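Local structure of endo-1,4-beta-xylanase 1 (Hypocrea jecorina, 1XYN) at residues Ala1-Asp6 with Val36-Thr41; Tyr5-Gln10 with Tyr158-Val163; Phe24-Asn29 with Gly170-Ser175. The protein hydrolyses xylan, the plant cell wall hemicellulose, by cutting its internal beta-1,4-xylosidic bonds to release xylooligosaccharides and xylose. One frame throughout, in Å; residues are numbered along the deposited sequence.

Interaction 1 (Ala1-Asp6 with Val36-Thr41)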
# COMPACT_ATOMS: atom_id res chain seq x y z
N ALA A 1 18.98 -21.99 13.48
CA ALA A 1 19.93 -21.56 12.42
C ALA A 1 20.84 -20.47 12.97
O ALA A 1 22.00 -20.73 13.30
CB ALA A 1 19.17 -21.05 11.19
N SER A 2 20.30 -19.27 13.07
CA SER A 2 20.97 -18.06 13.57
C SER A 2 20.31 -16.94 12.80
O SER A 2 20.31 -16.95 11.57
CB SER A 2 22.50 -18.05 13.33
OG SER A 2 22.85 -17.70 12.01
N ILE A 3 19.71 -16.02 13.54
CA ILE A 3 19.03 -14.89 12.92
C ILE A 3 20.04 -14.12 12.09
O ILE A 3 21.13 -13.79 12.58
CB ILE A 3 18.41 -13.94 13.97
CG1 ILE A 3 17.69 -14.73 15.07
CG2 ILE A 3 17.46 -12.99 13.30
CD1 ILE A 3 16.64 -15.70 14.57
N ASN A 4 19.73 -13.91 10.82
CA ASN A 4 20.60 -13.17 9.93
C ASN A 4 19.80 -12.16 9.12
O ASN A 4 20.29 -11.65 8.10
CB ASN A 4 21.37 -14.12 9.01
CG ASN A 4 20.49 -14.78 7.95
OD1 ASN A 4 19.36 -15.18 8.22
ND2 ASN A 4 21.02 -14.90 6.74
N TYR A 5 18.56 -11.91 9.54
CA TYR A 5 17.71 -10.94 8.86
C TYR A 5 16.86 -10.15 9.82
O TYR A 5 16.24 -10.69 10.74
CB TYR A 5 16.82 -11.60 7.80
CG TYR A 5 16.15 -10.58 6.91
CD1 TYR A 5 16.86 -9.97 5.87
CD2 TYR A 5 14.82 -10.20 7.11
CE1 TYR A 5 16.26 -9.01 5.06
CE2 TYR A 5 14.22 -9.24 6.31
CZ TYR A 5 14.94 -8.64 5.28
OH TYR A 5 14.37 -7.69 4.48
N ASP A 6 16.83 -8.84 9.60
CA ASP A 6 16.06 -7.93 10.43
C ASP A 6 15.01 -7.22 9.58
O ASP A 6 15.33 -6.44 8.68
CB ASP A 6 17.00 -6.92 11.11
CG ASP A 6 16.27 -5.78 11.80
OD1 ASP A 6 15.08 -5.94 12.17
OD2 ASP A 6 16.88 -4.71 12.00
N VAL A 36 7.79 -5.28 11.70
CA VAL A 36 9.13 -5.46 12.26
C VAL A 36 9.27 -6.86 12.85
O VAL A 36 8.31 -7.43 13.34
CB VAL A 36 9.44 -4.47 13.40
CG1 VAL A 36 9.44 -3.04 12.89
CG2 VAL A 36 8.46 -4.65 14.55
N GLY A 37 10.49 -7.37 12.84
CA GLY A 37 10.74 -8.69 13.39
C GLY A 37 12.08 -9.18 12.92
O GLY A 37 12.77 -8.49 12.16
N VAL A 38 12.46 -10.37 13.36
CA VAL A 38 13.75 -10.95 12.98
C VAL A 38 13.61 -12.38 12.48
O VAL A 38 12.66 -13.08 12.82
CB VAL A 38 14.76 -10.91 14.16
CG1 VAL A 38 14.96 -9.47 14.63
CG2 VAL A 38 14.31 -11.80 15.31
N GLY A 39 14.56 -12.82 11.67
CA GLY A 39 14.49 -14.16 11.14
C GLY A 39 15.64 -14.54 10.22
O GLY A 39 16.81 -14.34 10.56
N TRP A 40 15.31 -15.02 9.02
CA TRP A 40 16.33 -15.48 8.09
C TRP A 40 16.20 -14.95 6.67
O TRP A 40 15.10 -14.73 6.17
CB TRP A 40 16.36 -17.02 8.11
CG TRP A 40 16.48 -17.58 9.51
CD1 TRP A 40 17.62 -17.98 10.13
CD2 TRP A 40 15.42 -17.73 10.48
NE1 TRP A 40 17.35 -18.35 11.43
CE2 TRP A 40 16.01 -18.21 11.67
CE3 TRP A 40 14.04 -17.49 10.46
CZ2 TRP A 40 15.26 -18.45 12.83
CZ3 TRP A 40 13.30 -17.73 11.61
CH2 TRP A 40 13.91 -18.21 12.78
N THR A 41 17.35 -14.76 6.03
CA THR A 41 17.42 -14.26 4.66
C THR A 41 16.75 -15.18 3.63
O THR A 41 16.25 -14.73 2.59
CB THR A 41 18.90 -13.98 4.28
OG1 THR A 41 19.37 -12.82 4.99
CG2 THR A 41 19.07 -13.74 2.77

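Interaction 2 (Tyr5-Gln10 with Tyr158-Val163)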
# COMPACT_ATOMS: atom_id res chain seq x y z
N TYR A 5 18.56 -11.91 9.54
CA TYR A 5 17.71 -10.94 8.86
C TYR A 5 16.86 -10.15 9.82
O TYR A 5 16.24 -10.69 10.74
CB TYR A 5 16.82 -11.60 7.80
CG TYR A 5 16.15 -10.58 6.91
CD1 TYR A 5 16.86 -9.97 5.87
CD2 TYR A 5 14.82 -10.20 7.11
CE1 TYR A 5 16.26 -9.01 5.06
CE2 TYR A 5 14.22 -9.24 6.31
CZ TYR A 5 14.94 -8.64 5.28
OH TYR A 5 14.37 -7.69 4.48
N ASP A 6 16.83 -8.84 9.60
CA ASP A 6 16.06 -7.93 10.43
C ASP A 6 15.01 -7.22 9.58
O ASP A 6 15.33 -6.44 8.68
CB ASP A 6 17.00 -6.92 11.11
CG ASP A 6 16.27 -5.78 11.80
OD1 ASP A 6 15.08 -5.94 12.17
OD2 ASP A 6 16.88 -4.71 12.00
N GLN A 7 13.75 -7.55 9.85
CA GLN A 7 12.63 -6.96 9.16
C GLN A 7 12.32 -5.65 9.86
O GLN A 7 11.94 -5.64 11.03
CB GLN A 7 11.42 -7.90 9.22
CG GLN A 7 10.10 -7.33 8.71
CD GLN A 7 10.20 -6.74 7.31
OE1 GLN A 7 9.43 -5.85 6.95
NE2 GLN A 7 11.15 -7.23 6.51
N ASN A 8 12.53 -4.54 9.16
CA ASN A 8 12.25 -3.23 9.74
C ASN A 8 11.52 -2.32 8.76
O ASN A 8 12.15 -1.55 8.02
CB ASN A 8 13.52 -2.57 10.24
CG ASN A 8 13.25 -1.32 11.05
OD1 ASN A 8 12.09 -0.92 11.24
ND2 ASN A 8 14.31 -0.69 11.55
N TYR A 9 10.20 -2.40 8.79
CA TYR A 9 9.35 -1.60 7.91
C TYR A 9 8.40 -0.77 8.76
O TYR A 9 7.83 -1.27 9.72
CB TYR A 9 8.57 -2.54 6.98
CG TYR A 9 7.60 -1.85 6.05
CD1 TYR A 9 8.02 -1.36 4.82
CD2 TYR A 9 6.26 -1.70 6.40
CE1 TYR A 9 7.12 -0.74 3.95
CE2 TYR A 9 5.35 -1.08 5.55
CZ TYR A 9 5.79 -0.60 4.32
OH TYR A 9 4.91 0.03 3.48
N GLN A 10 8.26 0.50 8.41
CA GLN A 10 7.37 1.40 9.13
C GLN A 10 7.14 2.66 8.31
O GLN A 10 8.04 3.12 7.60
CB GLN A 10 7.90 1.72 10.54
CG GLN A 10 9.40 1.88 10.66
CD GLN A 10 9.83 2.10 12.10
OE1 GLN A 10 9.49 3.10 12.72
NE2 GLN A 10 10.59 1.15 12.64
N TYR A 158 12.99 -14.17 2.20
CA TYR A 158 13.09 -14.04 3.65
C TYR A 158 11.90 -14.58 4.45
O TYR A 158 10.78 -14.67 3.94
CB TYR A 158 13.50 -12.63 4.07
CG TYR A 158 12.43 -11.56 3.97
CD1 TYR A 158 11.49 -11.39 4.99
CD2 TYR A 158 12.41 -10.66 2.90
CE1 TYR A 158 10.56 -10.36 4.95
CE2 TYR A 158 11.49 -9.62 2.85
CZ TYR A 158 10.56 -9.47 3.88
OH TYR A 158 9.63 -8.45 3.84
N GLN A 159 12.16 -14.94 5.70
CA GLN A 159 11.14 -15.50 6.58
C GLN A 159 11.43 -15.05 7.99
O GLN A 159 12.44 -15.42 8.58
CB GLN A 159 11.20 -17.03 6.47
CG GLN A 159 10.23 -17.80 7.33
CD GLN A 159 10.43 -19.31 7.17
OE1 GLN A 159 11.18 -19.93 7.93
NE2 GLN A 159 9.79 -19.89 6.17
N VAL A 160 10.54 -14.23 8.54
CA VAL A 160 10.73 -13.70 9.89
C VAL A 160 9.50 -13.92 10.76
O VAL A 160 8.49 -14.42 10.30
CB VAL A 160 11.00 -12.16 9.85
CG1 VAL A 160 12.33 -11.84 9.17
CG2 VAL A 160 9.86 -11.43 9.15
N VAL A 161 9.67 -13.63 12.05
CA VAL A 161 8.59 -13.68 13.02
C VAL A 161 8.37 -12.18 13.17
O VAL A 161 9.27 -11.47 13.61
CB VAL A 161 9.05 -14.27 14.35
CG1 VAL A 161 8.00 -14.05 15.43
CG2 VAL A 161 9.34 -15.74 14.19
N ALA A 162 7.22 -11.68 12.75
CA ALA A 162 6.96 -10.25 12.81
C ALA A 162 5.69 -9.81 13.53
O ALA A 162 4.74 -10.58 13.73
CB ALA A 162 6.99 -9.68 11.39
N VAL A 163 5.70 -8.55 13.95
CA VAL A 163 4.57 -7.92 14.61
C VAL A 163 4.19 -6.83 13.63
O VAL A 163 5.07 -6.15 13.09
CB VAL A 163 4.97 -7.29 15.96
CG1 VAL A 163 3.85 -6.41 16.48
CG2 VAL A 163 5.27 -8.37 16.99

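Interaction 3 (Phe24-Asn29 with Gly170-Ser175)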
# COMPACT_ATOMS: atom_id res chain seq x y z
N PHE A 24 13.43 -9.72 19.41
CA PHE A 24 13.15 -8.30 19.22
C PHE A 24 12.13 -7.79 20.20
O PHE A 24 11.41 -8.55 20.87
CB PHE A 24 12.67 -8.03 17.78
CG PHE A 24 11.32 -8.61 17.47
CD1 PHE A 24 11.19 -9.95 17.11
CD2 PHE A 24 10.18 -7.82 17.56
CE1 PHE A 24 9.94 -10.50 16.84
CE2 PHE A 24 8.93 -8.35 17.29
CZ PHE A 24 8.80 -9.70 16.94
N SER A 25 12.03 -6.46 20.24
CA SER A 25 11.13 -5.76 21.13
C SER A 25 10.53 -4.62 20.34
O SER A 25 11.17 -4.08 19.44
CB SER A 25 11.93 -5.24 22.33
OG SER A 25 11.11 -4.57 23.26
N VAL A 26 9.27 -4.31 20.62
CA VAL A 26 8.58 -3.21 19.95
C VAL A 26 7.52 -2.59 20.83
O VAL A 26 6.85 -3.29 21.59
CB VAL A 26 7.89 -3.59 18.62
CG1 VAL A 26 8.62 -2.97 17.46
CG2 VAL A 26 7.76 -5.10 18.47
N ASN A 27 7.46 -1.27 20.79
CA ASN A 27 6.48 -0.47 21.51
C ASN A 27 5.98 0.44 20.41
O ASN A 27 6.78 0.98 19.65
CB ASN A 27 7.14 0.37 22.60
CG ASN A 27 7.39 -0.41 23.86
OD1 ASN A 27 6.46 -0.71 24.61
ND2 ASN A 27 8.65 -0.74 24.12
N TRP A 28 4.67 0.60 20.29
CA TRP A 28 4.15 1.44 19.23
C TRP A 28 2.91 2.22 19.64
O TRP A 28 2.25 1.89 20.63
CB TRP A 28 3.87 0.61 17.95
CG TRP A 28 2.68 -0.35 18.05
CD1 TRP A 28 1.38 -0.07 17.72
CD2 TRP A 28 2.69 -1.71 18.53
NE1 TRP A 28 0.59 -1.16 17.97
CE2 TRP A 28 1.35 -2.18 18.47
CE3 TRP A 28 3.68 -2.57 19.00
CZ2 TRP A 28 0.99 -3.47 18.87
CZ3 TRP A 28 3.32 -3.86 19.39
CH2 TRP A 28 1.98 -4.29 19.32
N ASN A 29 2.64 3.28 18.89
CA ASN A 29 1.48 4.16 19.08
C ASN A 29 1.39 4.90 17.74
O ASN A 29 1.83 6.04 17.61
CB ASN A 29 1.70 5.13 20.23
CG ASN A 29 0.44 5.88 20.61
OD1 ASN A 29 -0.62 5.67 20.01
ND2 ASN A 29 0.54 6.76 21.60
N GLY A 170 0.52 -0.56 21.54
CA GLY A 170 0.75 -1.89 22.06
C GLY A 170 2.23 -2.12 22.22
O GLY A 170 3.03 -1.22 21.95
N SER A 171 2.60 -3.32 22.64
CA SER A 171 4.00 -3.68 22.82
C SER A 171 4.20 -5.19 22.67
O SER A 171 3.25 -5.95 22.84
CB SER A 171 4.51 -3.20 24.18
OG SER A 171 3.82 -3.84 25.24
N ALA A 172 5.42 -5.60 22.38
CA ALA A 172 5.76 -7.01 22.19
C ALA A 172 7.25 -7.28 22.41
O ALA A 172 8.10 -6.50 21.98
CB ALA A 172 5.34 -7.46 20.79
N SER A 173 7.55 -8.36 23.12
CA SER A 173 8.92 -8.79 23.38
C SER A 173 8.91 -10.26 23.03
O SER A 173 8.34 -11.08 23.76
CB SER A 173 9.28 -8.60 24.86
OG SER A 173 9.28 -7.23 25.22
N GLN A 174 9.52 -10.58 21.89
CA GLN A 174 9.54 -11.95 21.40
C GLN A 174 10.92 -12.55 21.19
O GLN A 174 11.85 -11.87 20.76
CB GLN A 174 8.76 -12.01 20.08
CG GLN A 174 7.25 -11.81 20.22
CD GLN A 174 6.55 -13.02 20.82
OE1 GLN A 174 6.84 -14.16 20.45
NE2 GLN A 174 5.64 -12.79 21.75
N SER A 175 11.03 -13.84 21.48
CA SER A 175 12.26 -14.61 21.30
C SER A 175 12.02 -15.43 20.04
O SER A 175 10.99 -16.09 19.92
CB SER A 175 12.47 -15.55 22.50
OG SER A 175 12.30 -14.85 23.73

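Interaction 1 (Ala1-Asp6 with Val36-Thr41)
Tyr5 and Gly39 form an antiparallel hydrogen-bonded pair, and Asp6 and Val38 the non-hydrogen-bonded pair next to it, where the start of strand 5-10 meets the end of strand 34-40. Gly39 N gives its hydrogen to Tyr5 O at 2.9 Å. The return bond is shared: Gly39 O takes Asn4 N at 3.0 Å and, more weakly, Tyr5 N. Two residues facing one make a classic beta bulge, and the chain before it, Ala1 to Ile3, lies against Trp40. Glycine suits the facing position, because a side chain there would be crowded by Trp40 CE3.

The chi1 of Trp40 (-52°) puts CG beside the backbone N; CB points away overall, yet the ring end comes back to Ala1-Ile3. Ile3 CD1 sits over one face of the indole, toward the rim, 3.5 Å from CZ2 of Trp40, while Ala1 CB comes in obliquely by the NE1-CD1 side, 3.3 Å from Trp40 NE1. Beta-branching lets Ile3 serve two surfaces: CD1 meets the indole, and CG2 packs on Val38 CB at 3.5 Å. Asn4 supplies the polar link: its OD1 accepts Thr41 N at 3.0 Å, the donor tilted 34° from the carbonyl plane. Beyond the pair, Val176 and Asn178 near the C-terminus also touch Trp40, and Asp6 OD1 is hydrogen-bonded to Tyr17 OH.

An alanine in place of Trp40 would probably leave Ile3 CD1 and Ala1 CB without their partner and open a gap beside Val176, letting Ala1 and the end of Ile3 move more freely. The contact thus combines two means of holding a chain end: main-chain and amide hydrogen bonds fix Asn4 and Tyr5, whereas Ala1 and Ile3 are held largely by packing, on the indole and, for Ile3, on Val38 as well.

Interaction 2 (Tyr5-Gln10 with Tyr158-Val163)
Tyr5 and Tyr158 stack their rings in an offset arrangement, centroids 4.7 Å apart and planes inclined by 22°. They belong to strands 5-10 and 155-166, which both pair with strand 34-40 rather than with each other; their short axes approach to 7.8 Å, with directions 59° apart, so only side chains meet.

The packing is tight at the Tyr5 end. CE2 of Tyr5 lies over one face of the Tyr158 ring, 3.7 Å from CD1 of Tyr158. In return, Tyr158 CB stands over the Tyr5 ring in a CH-pi contact, 4.2 Å from its centroid. The chi1 of Tyr158 (74°) sets CG between the backbone N and the carbonyl carbon, on the side toward Tyr5. Val160 closes the group from another direction: its CG1 comes to the edge of the Tyr5 ring, near its plane, 3.6 Å from CD2 of Tyr5. This tight stack is the part that reaches the surface, through the partly exposed Tyr5.

The looser side, at Gln7, is buried. Gln7 CB reaches Val160 CG2 only at 3.9 Å, and the amide lies nearly parallel to the Tyr158 ring near its hydroxyl end, on the same side as Tyr5. Glutamine suits this place: its methylenes pack on valine and its amide is flat.

Tyr158 also meets Trp68 and Tyr66, and by similarity both Tyr158 and Tyr66 bind substrate. Val160 steadies the Tyr5 ring at its edge, and the stack in turn would tend to fix the tilt of the Tyr158 ring. Tyr5 is then probably a second-shell residue, backing a tyrosine thought to bind substrate.

Interaction 3 (Phe24-Asn29 with Gly170-Ser175)
Phe24, Val26 and Trp28 each form a hydrogen-bonded pair with Gln174, Ala172 and Gly170 respectively, six main-chain bonds in all, in two almost exactly antiparallel strands (178°) whose axes lie 4.7 Å apart. The bonds between Val26 and Ala172 measure 2.8 Å in both directions.

Trp28 dominates the inner side. Its CG lies between the backbone N and the carbonyl carbon (chi1 71°), and the indole spreads flat across the neighbouring strand. Gly170 CA sits over the six-membered ring, 3.7 Å from its centroid, a CH-pi contact, and Ser171 N is 3.4 Å from Trp28 CZ3. Only glycine fits beneath this ring, for a CB there would clash with Trp28 CZ2. Small Ala172 leaves room for Val26 CG2, 4.1 Å from its CB. Phe24 and Gln174 run side by side, with Phe24 CE1 at 3.8 Å from Gln174 CB, and NE2 of the buried Gln174 donates to Ser53 O.

The other face carries Ser25, Asn27, Ser171 and Ser173, short polar residues suited to water; Asn27 OD1 rests 3.2 Å from Ser171 CB.

Inward, Phe24, Trp28 and Ala172 meet Val163 of strand 155-166, while Phe24 and Val26 reach Val38 and Val36. An antiparallel sheet with one polar and one largely apolar face, rich in aromatic rings, laid on a second sheet is the beta-sandwich, or jelly roll, of family 11 xylanases.

Overall arrangement
Interactions 1 and 2 start from the same strand, 5-10, and lie in one sheet, where strand 34-40 runs between 5-10 and 155-166; Gly37 O probably accepts a hydrogen bond from Gln7 N. Interaction 3 belongs to the other sheet, and Val36 and Val163 meet Val26, Phe24 and Trp28 in the core between the two. Interaction 1 is partly exposed and mixes main-chain bonds with packing at the chain's beginning. Interaction 2 is buried and relies on side chains on the probable substrate side of its sheet; its stack includes Tyr158, thought to bind xylan, and lies next to Tyr66. Interaction 3, on the sandwich side, is held by regular strand pairing, its outer face polar.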